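PDB 6ECX: StiE protein from Stigmatella aurantiaca, which transfers a methyl group from S-adenosylmethionine to oxygen, this chain being the O-methyltransferase domain of a larger multifunctional polyketide synthase. Local coordinates for residues A[161-166]-A[190-195]; A[37-42]-A[75-80]; A[113-118]-A[139-144]; A[91-96]-A[152-157]. One frame throughout, in Å; residues are numbered along the deposited sequence.

Contacts 1, 3 and 4 all reach one mixed sheet, and contact 2 sits beside S-adenosylmethionine, away from contacts 3 and 4. Contacts 1 and 4 are neighbours. Leu161 N lies 2.7 Å from Met93 O, a probable hydrogen bond between adjacent strands. Contact 3 is nested in the chain between the two segments of contact 4, with centres about 8 Å apart. Asp116 OD2 and Tyr157 OH, 2.6 Å apart, probably bond the two together. Contact 2 touches contact 1 through Thr39 and Glu164 and through Leu80. Contacts 1, 2 and 4 all reach the cofactor. Phe163 O and Gly96 O take its amino group, and 37-42 with 75-80 meets its carboxylate.

Contact 1 of 4, residues A[161-166]-A[190-195]; sequences LGFEVA and IMADFV. With SAM (S-adenosylmethionine), chain B.
Residues Leu161 to Phe163 pair in parallel with Ile190 to Ala192, the strand axes coming within 4.5 Å and differing by 22° in direction. Gly162 is bonded at both ends. Gly162 N donates to Ile190 O at 3.1 Å, and Gly162 O accepts from Ala192 N. Just past the first strand, Glu164 N adds a 2.8 Å bond to Ala192 O. Met191 CG comes 3.4 Å from Gly162 O. On the opposite face of the sheet, Ile190 holds CG1 between its backbone N and carbonyl carbon (chi1 56°). Ile190 CG1 rests 3.6 Å from Leu161 CD2, the two side chains lying side by side. Ile190 CD1 meets the Phe163 ring at its edge, 3.8 Å from Phe163 CZ. Leu161 CB lies over one face of the same ring, toward the rim. Where the strands part, a water accepts from Ala166 N and sits 2.7 Å from Gly162 O and 2.9 Å from Asp193 OD2. Asp193 OD1 bonds to Tyr16. Phe163 O accepts from the amino N of S-adenosylmethionine. Binding the cofactor at the carboxyl ends of the parallel strands is characteristic of the Rossmann-like fold of class I methyltransferases.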
# COMPACT_ATOMS: atom_id res chain seq x y z
N LEU A 161 -3.12 -8.67 -0.93
CA LEU A 161 -2.77 -7.27 -1.18
C LEU A 161 -2.75 -6.52 0.15
O LEU A 161 -3.69 -6.65 0.95
CB LEU A 161 -3.77 -6.57 -2.12
CG LEU A 161 -4.30 -7.23 -3.39
CD1 LEU A 161 -5.28 -6.29 -4.11
CD2 LEU A 161 -3.17 -7.59 -4.32
N GLY A 162 -1.70 -5.73 0.36
CA GLY A 162 -1.65 -4.82 1.50
C GLY A 162 -0.94 -3.55 1.08
O GLY A 162 0.29 -3.47 1.20
N PHE A 163 -1.68 -2.57 0.58
CA PHE A 163 -1.10 -1.31 0.11
C PHE A 163 -1.30 -0.29 1.22
O PHE A 163 -2.42 0.16 1.47
CB PHE A 163 -1.73 -0.85 -1.21
CG PHE A 163 -1.68 -1.91 -2.31
CD1 PHE A 163 -0.68 -2.89 -2.33
CD2 PHE A 163 -2.64 -1.92 -3.33
CE1 PHE A 163 -0.63 -3.85 -3.33
CE2 PHE A 163 -2.60 -2.88 -4.34
CZ PHE A 163 -1.59 -3.85 -4.34
N GLU A 164 -0.20 0.05 1.90
CA GLU A 164 -0.20 1.00 3.02
C GLU A 164 -1.18 0.56 4.11
O GLU A 164 -2.01 1.34 4.59
CB GLU A 164 -0.52 2.41 2.53
CG GLU A 164 0.49 3.00 1.57
CD GLU A 164 0.17 4.44 1.20
OE1 GLU A 164 0.69 4.93 0.18
OE2 GLU A 164 -0.62 5.09 1.93
N VAL A 165 -1.08 -0.71 4.51
CA VAL A 165 -1.97 -1.28 5.52
C VAL A 165 -1.18 -1.86 6.68
O VAL A 165 -1.41 -1.52 7.84
CB VAL A 165 -2.89 -2.36 4.91
CG1 VAL A 165 -3.86 -2.86 5.97
CG2 VAL A 165 -3.63 -1.82 3.69
N ALA A 166 -0.25 -2.77 6.36
CA ALA A 166 0.49 -3.47 7.42
C ALA A 166 1.15 -2.49 8.38
O ALA A 166 1.23 -2.75 9.58
CB ALA A 166 1.53 -4.41 6.80
N ILE A 190 1.68 -8.97 -2.27
CA ILE A 190 2.28 -7.73 -2.73
C ILE A 190 1.89 -6.63 -1.75
O ILE A 190 0.74 -6.56 -1.31
CB ILE A 190 1.91 -7.39 -4.19
CG1 ILE A 190 0.42 -7.32 -4.42
CG2 ILE A 190 2.58 -8.42 -5.20
CD1 ILE A 190 0.09 -6.94 -5.89
N MET A 191 2.87 -5.82 -1.36
CA MET A 191 2.64 -4.81 -0.35
C MET A 191 3.35 -3.54 -0.75
O MET A 191 4.40 -3.57 -1.39
CB MET A 191 3.15 -5.24 1.02
CG MET A 191 2.27 -6.22 1.73
SD MET A 191 3.09 -6.72 3.25
CE MET A 191 3.96 -5.23 3.70
N ALA A 192 2.73 -2.41 -0.41
CA ALA A 192 3.40 -1.12 -0.40
C ALA A 192 3.49 -0.70 1.06
O ALA A 192 2.48 -0.69 1.76
CB ALA A 192 2.64 -0.09 -1.23
N ASP A 193 4.71 -0.40 1.51
CA ASP A 193 4.90 0.01 2.90
C ASP A 193 6.28 0.62 3.06
O ASP A 193 7.06 0.73 2.10
CB ASP A 193 4.67 -1.14 3.87
CG ASP A 193 3.87 -0.71 5.09
OD1 ASP A 193 4.26 0.29 5.72
OD2 ASP A 193 2.85 -1.35 5.40
N PHE A 194 6.57 1.05 4.28
CA PHE A 194 7.79 1.78 4.59
C PHE A 194 8.83 0.89 5.25
O PHE A 194 8.50 0.03 6.08
CB PHE A 194 7.49 2.95 5.52
CG PHE A 194 6.67 4.01 4.89
CD1 PHE A 194 7.26 5.01 4.13
CD2 PHE A 194 5.29 4.00 5.03
CE1 PHE A 194 6.50 5.99 3.53
CE2 PHE A 194 4.51 4.98 4.45
CZ PHE A 194 5.12 5.98 3.70
N VAL A 195 10.09 1.12 4.90
CA VAL A 195 11.24 0.53 5.55
C VAL A 195 12.01 1.66 6.22
O VAL A 195 12.38 2.64 5.56
CB VAL A 195 12.13 -0.23 4.55
CG1 VAL A 195 13.43 -0.68 5.22
CG2 VAL A 195 11.38 -1.44 3.96
N SAM B . -5.34 -0.24 0.34
CA SAM B . -6.26 0.86 0.13
C SAM B . -5.76 1.78 -0.98
O SAM B . -4.61 1.67 -1.37
OXT SAM B . -6.48 2.64 -1.50
CB SAM B . -6.45 1.64 1.42
CG SAM B . -5.15 2.06 2.10
SD SAM B . -5.51 3.15 3.50
CE SAM B . -4.03 4.19 3.52
C5' SAM B . -5.36 2.04 4.92
C4' SAM B . -6.50 1.02 5.01
O4' SAM B . -6.23 -0.02 5.93
C3' SAM B . -7.85 1.60 5.44
O3' SAM B . -8.80 1.05 4.55
C2' SAM B . -8.09 1.02 6.83
O2' SAM B . -9.45 0.82 7.14
C1' SAM B . -7.37 -0.31 6.71
N9 SAM B . -6.97 -0.95 7.98
C8 SAM B . -6.16 -0.39 8.95
N7 SAM B . -5.99 -1.31 9.93
C5 SAM B . -6.67 -2.43 9.62
C6 SAM B . -6.84 -3.64 10.27
N6 SAM B . -6.26 -3.88 11.44
N1 SAM B . -7.61 -4.64 9.68
C2 SAM B . -8.20 -4.43 8.46
N3 SAM B . -8.03 -3.21 7.83
C4 SAM B . -7.29 -2.23 8.39
O HOH W 1 0.96 -2.68 3.73

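Contact 2 of 4, residues A[37-42]-A[75-80]; sequences FLTWGV and ELRRVL. With SAM (S-adenosylmethionine), chain B.
Arg77 lays its guanidinium flat on the Phe37 ring beside the carboxylate of S-adenosylmethionine. The two centres are 3.9 Å apart and the planes 24° from parallel. Phe37 CD1 lies over the middle of the guanidinium, 3.4 Å from Arg77 CZ. The cation-pi contact is off-centre on the ring, and the two side chains run past each other in opposite directions. Arg77 is bent at chi2 (78°), which sets CD. The guanidinium edge serves the polar partners. Arg77 NH2 is 2.9 Å from SAM O, one oxygen of the cofactor's carboxylate. The other carboxylate oxygen, SAM OXT, accepts from Leu38 N at 3.1 Å. Thr39 meets Arg77 tip to tip. The bond from Arg77 NH1 to Thr39 OG1 is weak, and at 2.5 Å its length is doubtful. Thr39 also brings CG2 to the cofactor's carboxylate.

The next shell holds this group in place. Arg77 NH2 also forms a salt bridge with Asp102, and Phe37 packs on helix 101-109. Farther along the loop, Val42 CB rests 3.7 Å from Glu75 CG. Val42 CG2 lies 4.0 Å from Leu76 CD1. Within the helix, Arg78 grips Glu75 side-on, with NE and NH2 each bonded to its own carboxylate oxygen. Glu75 OE2 has a further partner in Tyr315. The charge of Arg77 would be expected to help neutralise the cofactor's carboxylate. Loop 37-42 and helix 64-80 thus help form the carboxylate side of the S-adenosylmethionine pocket, in which Leu38 and Arg77 are binding residues.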
# COMPACT_ATOMS: atom_id res chain seq x y z
N PHE A 37 -8.30 6.44 -5.14
CA PHE A 37 -7.15 5.72 -4.61
C PHE A 37 -6.64 6.39 -3.33
O PHE A 37 -6.42 7.60 -3.32
CB PHE A 37 -6.02 5.65 -5.64
CG PHE A 37 -6.18 4.54 -6.65
CD1 PHE A 37 -6.55 3.27 -6.24
CD2 PHE A 37 -5.95 4.78 -7.99
CE1 PHE A 37 -6.69 2.25 -7.17
CE2 PHE A 37 -6.09 3.77 -8.92
CZ PHE A 37 -6.46 2.50 -8.51
N LEU A 38 -6.45 5.59 -2.28
CA LEU A 38 -5.95 6.09 -1.00
C LEU A 38 -4.43 5.92 -0.84
O LEU A 38 -3.91 6.02 0.27
CB LEU A 38 -6.69 5.41 0.16
CG LEU A 38 -8.19 5.74 0.21
CD1 LEU A 38 -8.88 5.02 1.36
CD2 LEU A 38 -8.42 7.24 0.30
N THR A 39 -3.73 5.65 -1.93
CA THR A 39 -2.29 5.86 -2.02
C THR A 39 -2.06 6.97 -3.03
O THR A 39 -2.94 7.31 -3.82
CB THR A 39 -1.55 4.61 -2.48
OG1 THR A 39 -1.65 4.51 -3.91
CG2 THR A 39 -2.12 3.35 -1.84
N TRP A 40 -0.85 7.53 -3.03
CA TRP A 40 -0.56 8.65 -3.91
C TRP A 40 0.83 8.47 -4.49
O TRP A 40 1.79 8.26 -3.75
CB TRP A 40 -0.75 9.95 -3.13
CG TRP A 40 -2.19 10.04 -2.63
CD1 TRP A 40 -3.29 10.33 -3.39
CD2 TRP A 40 -2.68 9.78 -1.30
NE1 TRP A 40 -4.43 10.29 -2.61
CE2 TRP A 40 -4.08 9.95 -1.33
CE3 TRP A 40 -2.07 9.43 -0.09
CZ2 TRP A 40 -4.88 9.79 -0.20
CZ3 TRP A 40 -2.87 9.27 1.04
CH2 TRP A 40 -4.25 9.45 0.97
N GLY A 41 0.94 8.60 -5.82
CA GLY A 41 1.85 7.78 -6.60
C GLY A 41 3.15 8.26 -7.22
O GLY A 41 3.82 9.16 -6.70
N VAL A 42 3.52 7.63 -8.33
CA VAL A 42 4.87 7.66 -8.87
C VAL A 42 4.98 8.79 -9.89
O VAL A 42 4.42 8.71 -11.00
CB VAL A 42 5.25 6.31 -9.49
CG1 VAL A 42 6.52 6.40 -10.32
CG2 VAL A 42 5.40 5.25 -8.40
N GLU A 75 0.39 4.13 -12.08
CA GLU A 75 1.78 3.72 -12.25
C GLU A 75 2.33 3.03 -11.01
O GLU A 75 3.07 2.04 -11.11
CB GLU A 75 2.63 4.94 -12.61
CG GLU A 75 4.13 4.70 -12.61
CD GLU A 75 4.60 3.78 -13.73
OE1 GLU A 75 3.78 3.37 -14.58
OE2 GLU A 75 5.82 3.48 -13.76
N LEU A 76 1.98 3.52 -9.82
CA LEU A 76 2.35 2.81 -8.60
C LEU A 76 1.81 1.39 -8.62
O LEU A 76 2.53 0.42 -8.32
CB LEU A 76 1.81 3.57 -7.38
CG LEU A 76 2.09 2.91 -6.02
CD1 LEU A 76 3.47 3.29 -5.53
CD2 LEU A 76 1.04 3.36 -5.03
N ARG A 77 0.54 1.23 -9.03
CA ARG A 77 -0.07 -0.09 -9.14
C ARG A 77 0.62 -0.96 -10.18
O ARG A 77 0.80 -2.17 -9.97
CB ARG A 77 -1.55 0.06 -9.49
CG ARG A 77 -2.50 -0.14 -8.33
CD ARG A 77 -2.56 1.09 -7.47
NE ARG A 77 -3.38 0.89 -6.28
CZ ARG A 77 -3.55 1.83 -5.35
NH1 ARG A 77 -2.94 3.00 -5.49
NH2 ARG A 77 -4.31 1.59 -4.29
N ARG A 78 0.97 -0.38 -11.34
CA ARG A 78 1.65 -1.14 -12.39
C ARG A 78 2.92 -1.79 -11.84
O ARG A 78 3.16 -2.98 -12.05
CB ARG A 78 1.97 -0.25 -13.59
CG ARG A 78 2.46 -1.01 -14.83
CD ARG A 78 2.82 -0.05 -15.98
NE ARG A 78 3.99 0.76 -15.65
CZ ARG A 78 5.23 0.45 -15.99
NH1 ARG A 78 5.47 -0.66 -16.68
NH2 ARG A 78 6.24 1.24 -15.63
N VAL A 79 3.69 -1.03 -11.06
CA VAL A 79 4.93 -1.57 -10.50
C VAL A 79 4.64 -2.59 -9.40
O VAL A 79 5.29 -3.65 -9.32
CB VAL A 79 5.84 -0.44 -10.00
CG1 VAL A 79 7.15 -1.01 -9.45
CG2 VAL A 79 6.10 0.56 -11.12
N LEU A 80 3.66 -2.30 -8.53
CA LEU A 80 3.26 -3.25 -7.49
C LEU A 80 2.90 -4.62 -8.05
O LEU A 80 3.19 -5.65 -7.43
CB LEU A 80 2.07 -2.70 -6.71
CG LEU A 80 2.41 -1.76 -5.55
CD1 LEU A 80 1.22 -0.86 -5.20
CD2 LEU A 80 2.81 -2.63 -4.36
N SAM B . -5.34 -0.24 0.34
CA SAM B . -6.26 0.86 0.13
C SAM B . -5.76 1.78 -0.98
O SAM B . -4.61 1.67 -1.37
OXT SAM B . -6.48 2.64 -1.50
CB SAM B . -6.45 1.64 1.42
CG SAM B . -5.15 2.06 2.10
SD SAM B . -5.51 3.15 3.50
CE SAM B . -4.03 4.19 3.52
C5' SAM B . -5.36 2.04 4.92
C4' SAM B . -6.50 1.02 5.01
O4' SAM B . -6.23 -0.02 5.93
C3' SAM B . -7.85 1.60 5.44
O3' SAM B . -8.80 1.05 4.55
C2' SAM B . -8.09 1.02 6.83
O2' SAM B . -9.45 0.82 7.14
C1' SAM B . -7.37 -0.31 6.71
N9 SAM B . -6.97 -0.95 7.98
C8 SAM B . -6.16 -0.39 8.95
N7 SAM B . -5.99 -1.31 9.93
C5 SAM B . -6.67 -2.43 9.62
C6 SAM B . -6.84 -3.64 10.27
N6 SAM B . -6.26 -3.88 11.44
N1 SAM B . -7.61 -4.64 9.68
C2 SAM B . -8.20 -4.43 8.46
N3 SAM B . -8.03 -3.21 7.83
C4 SAM B . -7.29 -2.23 8.39

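Contact 3 of 4, residues A[113-118]-A[139-144]; sequences LKLDGY and NRIRIF
Leu115 to Tyr118 run parallel to Ile141 to Phe144 as paired strands. Leu115 N donates to Arg140 O and Gly117 N to Arg142 O, each at 2.8 Å. In return Arg142 N donates to Leu115 O and Phe144 N to Gly117 O. The charged pair lies on one face. Arg142 grips Asp116 side-on, NE reaching OD1 at 2.8 Å and NH2 reaching OD2 at 2.9 Å. Both nitrogens approach from above the carboxylate plane, while the oxygens lie in the guanidinium plane. Tyr157 OH also bonds to Asp116 OD2. The strands belong to a beta-alpha-beta unit of the Rossmann-like sheet, linked by helix 122-134. Strand 141-145 is an outermost strand of that sheet. Before the ladder, Arg140 NH2 makes a nearly straight 3.0 Å bond to Leu113 O. Its NH1 bonds to Gly107 O. Among the aromatic groups, Tyr118 and Phe144 meet obliquely, planes at 75°, with Phe144 CB 3.7 Å from Tyr118 CD1. Phe144 CZ lies over the rim of the Arg142 guanidinium. On the other face Leu115 CD1 touches Ile141 CG1 at 3.9 Å, Leu115 packing on helix 101-109 and Ile141 on helix 122-134.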
# COMPACT_ATOMS: atom_id res chain seq x y z
N LEU A 113 -11.76 -13.93 -11.38
CA LEU A 113 -11.27 -13.76 -10.01
C LEU A 113 -12.42 -13.71 -9.00
O LEU A 113 -13.50 -13.20 -9.29
CB LEU A 113 -10.46 -12.46 -9.87
CG LEU A 113 -9.15 -12.30 -10.64
CD1 LEU A 113 -8.58 -10.91 -10.39
CD2 LEU A 113 -8.14 -13.39 -10.24
N LYS A 114 -12.14 -14.22 -7.80
CA LYS A 114 -12.95 -14.05 -6.60
C LYS A 114 -12.12 -13.28 -5.58
O LYS A 114 -10.97 -13.66 -5.32
CB LYS A 114 -13.37 -15.40 -6.00
CG LYS A 114 -14.07 -16.36 -6.97
CD LYS A 114 -15.60 -16.26 -6.85
CE LYS A 114 -16.31 -17.28 -7.74
NZ LYS A 114 -17.78 -17.22 -7.57
N LEU A 115 -12.67 -12.21 -5.01
CA LEU A 115 -11.87 -11.31 -4.19
C LEU A 115 -12.62 -10.94 -2.92
O LEU A 115 -13.83 -10.68 -2.95
CB LEU A 115 -11.51 -10.02 -4.96
CG LEU A 115 -11.00 -10.19 -6.41
CD1 LEU A 115 -12.14 -10.16 -7.44
CD2 LEU A 115 -10.00 -9.12 -6.72
N ASP A 116 -11.92 -10.97 -1.79
CA ASP A 116 -12.48 -10.55 -0.51
C ASP A 116 -11.69 -9.36 0.03
O ASP A 116 -10.47 -9.27 -0.16
CB ASP A 116 -12.44 -11.69 0.52
CG ASP A 116 -13.32 -12.87 0.10
OD1 ASP A 116 -14.40 -12.59 -0.44
OD2 ASP A 116 -12.91 -14.05 0.27
N GLY A 117 -12.37 -8.45 0.71
CA GLY A 117 -11.71 -7.32 1.33
C GLY A 117 -12.09 -7.20 2.79
O GLY A 117 -13.24 -7.46 3.17
N TYR A 118 -11.11 -6.84 3.62
CA TYR A 118 -11.34 -6.47 5.02
C TYR A 118 -11.00 -5.00 5.21
O TYR A 118 -9.97 -4.52 4.71
CB TYR A 118 -10.47 -7.28 6.00
CG TYR A 118 -10.94 -8.65 6.43
CD1 TYR A 118 -12.01 -9.27 5.82
CD2 TYR A 118 -10.27 -9.34 7.45
CE1 TYR A 118 -12.42 -10.52 6.22
CE2 TYR A 118 -10.68 -10.60 7.86
CZ TYR A 118 -11.77 -11.18 7.23
OH TYR A 118 -12.21 -12.43 7.62
N ASN A 139 -21.24 -10.83 -6.90
CA ASN A 139 -21.10 -12.27 -6.86
C ASN A 139 -19.66 -12.71 -6.74
O ASN A 139 -19.41 -13.87 -6.38
CB ASN A 139 -21.74 -12.90 -8.10
CG ASN A 139 -23.16 -12.49 -8.24
OD1 ASN A 139 -23.56 -11.90 -9.25
ND2 ASN A 139 -23.94 -12.76 -7.21
N ARG A 140 -18.70 -11.82 -7.02
CA ARG A 140 -17.30 -12.16 -6.93
C ARG A 140 -16.52 -11.40 -5.86
O ARG A 140 -15.40 -11.83 -5.54
CB ARG A 140 -16.61 -11.96 -8.29
CG ARG A 140 -17.36 -12.66 -9.43
CD ARG A 140 -16.48 -12.84 -10.65
NE ARG A 140 -16.54 -11.69 -11.54
CZ ARG A 140 -15.54 -10.84 -11.76
NH1 ARG A 140 -15.74 -9.83 -12.60
NH2 ARG A 140 -14.36 -10.99 -11.15
N ILE A 141 -17.05 -10.31 -5.30
CA ILE A 141 -16.33 -9.52 -4.30
C ILE A 141 -17.15 -9.48 -3.02
O ILE A 141 -18.31 -9.04 -3.03
CB ILE A 141 -16.03 -8.10 -4.80
CG1 ILE A 141 -15.23 -8.14 -6.10
CG2 ILE A 141 -15.27 -7.27 -3.74
CD1 ILE A 141 -14.84 -6.77 -6.59
N ARG A 142 -16.56 -9.92 -1.91
CA ARG A 142 -17.19 -9.76 -0.60
C ARG A 142 -16.38 -8.79 0.25
O ARG A 142 -15.14 -8.79 0.21
CB ARG A 142 -17.32 -11.10 0.15
CG ARG A 142 -18.10 -12.18 -0.59
CD ARG A 142 -18.08 -13.47 0.22
NE ARG A 142 -16.71 -13.95 0.45
CZ ARG A 142 -16.43 -14.98 1.23
NH1 ARG A 142 -17.42 -15.62 1.84
NH2 ARG A 142 -15.18 -15.40 1.40
N ILE A 143 -17.09 -7.96 1.01
CA ILE A 143 -16.51 -6.94 1.88
C ILE A 143 -16.89 -7.25 3.32
O ILE A 143 -18.05 -7.60 3.60
CB ILE A 143 -16.99 -5.53 1.50
CG1 ILE A 143 -16.73 -5.26 0.01
CG2 ILE A 143 -16.33 -4.48 2.39
CD1 ILE A 143 -15.23 -5.19 -0.33
N PHE A 144 -15.93 -7.12 4.23
CA PHE A 144 -16.20 -7.35 5.64
C PHE A 144 -15.56 -6.25 6.46
O PHE A 144 -14.43 -5.84 6.19
CB PHE A 144 -15.65 -8.70 6.13
CG PHE A 144 -16.14 -9.90 5.35
CD1 PHE A 144 -15.50 -10.31 4.18
CD2 PHE A 144 -17.22 -10.65 5.82
CE1 PHE A 144 -15.93 -11.43 3.49
CE2 PHE A 144 -17.66 -11.77 5.13
CZ PHE A 144 -17.02 -12.16 3.96
O HOH W 2 -15.45 -13.41 -2.97

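Contact 4 of 4, residues A[91-96]-A[152-157]; sequences NVMDFG and DFPGMY. With SAM (S-adenosylmethionine), chain B.
Met93 has CG anti to its backbone N (chi1 -180°), which sets CG over one face of the Phe153 ring. Met93 CG is 4.1 Å from the Phe153 ring centroid and offset toward the rim, in a CH-pi contact. Tyr157 has CG anti to its carbonyl carbon (chi1 -60°), and its ring lies against the other end of the Met93 side chain. Met93 CB, set by the backbone, lies over the middle of the Tyr157 ring, 3.6 Å from the centroid, in a second CH-pi contact. Met93 CE touches Phe153 CD1 at 3.7 Å. The sulfur makes oblique Met-aromatic contacts with both rings. Met93 SD also lies 4.0 Å from Pro154 CD. Pro154 is the centre of an inverse gamma turn. Beyond Met93, Phe95 CB meets Phe153 CZ at 3.6 Å.

One water links the segments at the start of the strand, accepting from Asn91 ND2 at 2.7 Å and donating to Met156 O. Within 91-96, Asp94 OD1 accepts from Gly96 N, an Asx turn that shapes the bend after the strand. Gly96 O accepts from the amino N of S-adenosylmethionine at 2.9 Å. Tyr157 O bonds to Thr184 OG1. Strand 91-94 lies between 114-119 and 157-163 in the sheet, and residues 152-157 lead into the latter. Phe95 and Phe153 both pack on helix 172-181, while Met93 and Pro154 touch Tyr118 of strand 114-119.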
# COMPACT_ATOMS: atom_id res chain seq x y z
N ASN A 91 -8.09 -16.58 -6.40
CA ASN A 91 -8.67 -15.94 -5.22
C ASN A 91 -7.73 -14.87 -4.69
O ASN A 91 -6.52 -15.11 -4.56
CB ASN A 91 -8.92 -16.99 -4.13
CG ASN A 91 -9.85 -18.12 -4.61
OD1 ASN A 91 -11.01 -17.88 -4.90
ND2 ASN A 91 -9.32 -19.34 -4.69
N VAL A 92 -8.29 -13.69 -4.34
CA VAL A 92 -7.53 -12.51 -3.91
C VAL A 92 -8.06 -12.05 -2.55
O VAL A 92 -9.27 -12.01 -2.33
CB VAL A 92 -7.65 -11.36 -4.94
CG1 VAL A 92 -6.80 -10.12 -4.50
CG2 VAL A 92 -7.28 -11.82 -6.36
N MET A 93 -7.14 -11.67 -1.66
CA MET A 93 -7.50 -11.07 -0.37
C MET A 93 -6.85 -9.70 -0.26
O MET A 93 -5.63 -9.58 -0.41
CB MET A 93 -7.03 -11.95 0.80
CG MET A 93 -7.36 -11.41 2.19
SD MET A 93 -9.14 -11.58 2.51
CE MET A 93 -9.45 -9.98 3.29
N ASP A 94 -7.65 -8.66 0.03
CA ASP A 94 -7.14 -7.30 0.30
C ASP A 94 -7.33 -7.02 1.77
O ASP A 94 -8.47 -6.79 2.22
CB ASP A 94 -7.88 -6.26 -0.55
CG ASP A 94 -7.32 -4.84 -0.38
OD1 ASP A 94 -6.68 -4.53 0.65
OD2 ASP A 94 -7.55 -4.02 -1.29
N PHE A 95 -6.24 -7.02 2.56
CA PHE A 95 -6.46 -6.97 4.00
C PHE A 95 -6.58 -5.55 4.55
O PHE A 95 -6.67 -5.39 5.77
CB PHE A 95 -5.40 -7.79 4.76
CG PHE A 95 -3.98 -7.32 4.60
CD1 PHE A 95 -3.48 -6.33 5.42
CD2 PHE A 95 -3.13 -7.94 3.70
CE1 PHE A 95 -2.15 -5.93 5.33
CE2 PHE A 95 -1.79 -7.56 3.61
CZ PHE A 95 -1.30 -6.55 4.41
N GLY A 96 -6.64 -4.54 3.70
CA GLY A 96 -6.99 -3.20 4.13
C GLY A 96 -7.56 -2.44 2.95
O GLY A 96 -6.88 -1.59 2.37
N ASP A 152 -9.71 -14.15 11.25
CA ASP A 152 -9.20 -14.97 10.16
C ASP A 152 -9.77 -14.51 8.83
O ASP A 152 -10.95 -14.17 8.72
CB ASP A 152 -9.54 -16.44 10.40
CG ASP A 152 -8.54 -17.12 11.30
OD1 ASP A 152 -7.63 -16.43 11.81
OD2 ASP A 152 -8.66 -18.35 11.50
N PHE A 153 -8.91 -14.47 7.82
CA PHE A 153 -9.39 -14.26 6.46
C PHE A 153 -10.35 -15.39 6.09
O PHE A 153 -10.24 -16.50 6.62
CB PHE A 153 -8.21 -14.19 5.50
CG PHE A 153 -7.25 -13.07 5.79
CD1 PHE A 153 -7.73 -11.79 6.07
CD2 PHE A 153 -5.87 -13.29 5.81
CE1 PHE A 153 -6.85 -10.74 6.35
CE2 PHE A 153 -4.99 -12.25 6.08
CZ PHE A 153 -5.48 -10.97 6.35
N PRO A 154 -11.35 -15.11 5.24
CA PRO A 154 -12.46 -16.06 5.04
C PRO A 154 -12.27 -16.98 3.84
O PRO A 154 -13.17 -17.12 3.00
CB PRO A 154 -13.65 -15.12 4.85
CG PRO A 154 -13.08 -13.94 4.15
CD PRO A 154 -11.64 -13.80 4.65
N GLY A 155 -11.11 -17.60 3.74
CA GLY A 155 -10.84 -18.48 2.62
C GLY A 155 -9.36 -18.74 2.47
O GLY A 155 -8.54 -18.37 3.32
N MET A 156 -9.02 -19.36 1.34
CA MET A 156 -7.65 -19.71 1.00
C MET A 156 -7.32 -19.02 -0.32
O MET A 156 -8.02 -19.21 -1.32
CB MET A 156 -7.51 -21.24 0.89
CG MET A 156 -6.10 -21.72 0.64
SD MET A 156 -4.95 -21.28 1.96
CE MET A 156 -5.61 -22.23 3.33
N TYR A 157 -6.26 -18.20 -0.32
CA TYR A 157 -6.02 -17.24 -1.39
C TYR A 157 -4.75 -17.56 -2.16
O TYR A 157 -3.85 -18.24 -1.68
CB TYR A 157 -5.95 -15.82 -0.80
CG TYR A 157 -7.25 -15.48 -0.11
CD1 TYR A 157 -8.35 -15.05 -0.85
CD2 TYR A 157 -7.41 -15.70 1.25
CE1 TYR A 157 -9.59 -14.80 -0.24
CE2 TYR A 157 -8.64 -15.44 1.88
CZ TYR A 157 -9.71 -14.98 1.13
OH TYR A 157 -10.91 -14.73 1.75
N SAM B . -5.34 -0.24 0.34
CA SAM B . -6.26 0.86 0.13
C SAM B . -5.76 1.78 -0.98
O SAM B . -4.61 1.67 -1.37
OXT SAM B . -6.48 2.64 -1.50
CB SAM B . -6.45 1.64 1.42
CG SAM B . -5.15 2.06 2.10
SD SAM B . -5.51 3.15 3.50
CE SAM B . -4.03 4.19 3.52
C5' SAM B . -5.36 2.04 4.92
C4' SAM B . -6.50 1.02 5.01
O4' SAM B . -6.23 -0.02 5.93
C3' SAM B . -7.85 1.60 5.44
O3' SAM B . -8.80 1.05 4.55
C2' SAM B . -8.09 1.02 6.83
O2' SAM B . -9.45 0.82 7.14
C1' SAM B . -7.37 -0.31 6.71
N9 SAM B . -6.97 -0.95 7.98
C8 SAM B . -6.16 -0.39 8.95
N7 SAM B . -5.99 -1.31 9.93
C5 SAM B . -6.67 -2.43 9.62
C6 SAM B . -6.84 -3.64 10.27
N6 SAM B . -6.26 -3.88 11.44
N1 SAM B . -7.61 -4.64 9.68
C2 SAM B . -8.20 -4.43 8.46
N3 SAM B . -8.03 -3.21 7.83
C4 SAM B . -7.29 -2.23 8.39
O HOH W 3 -6.92 -20.27 -3.79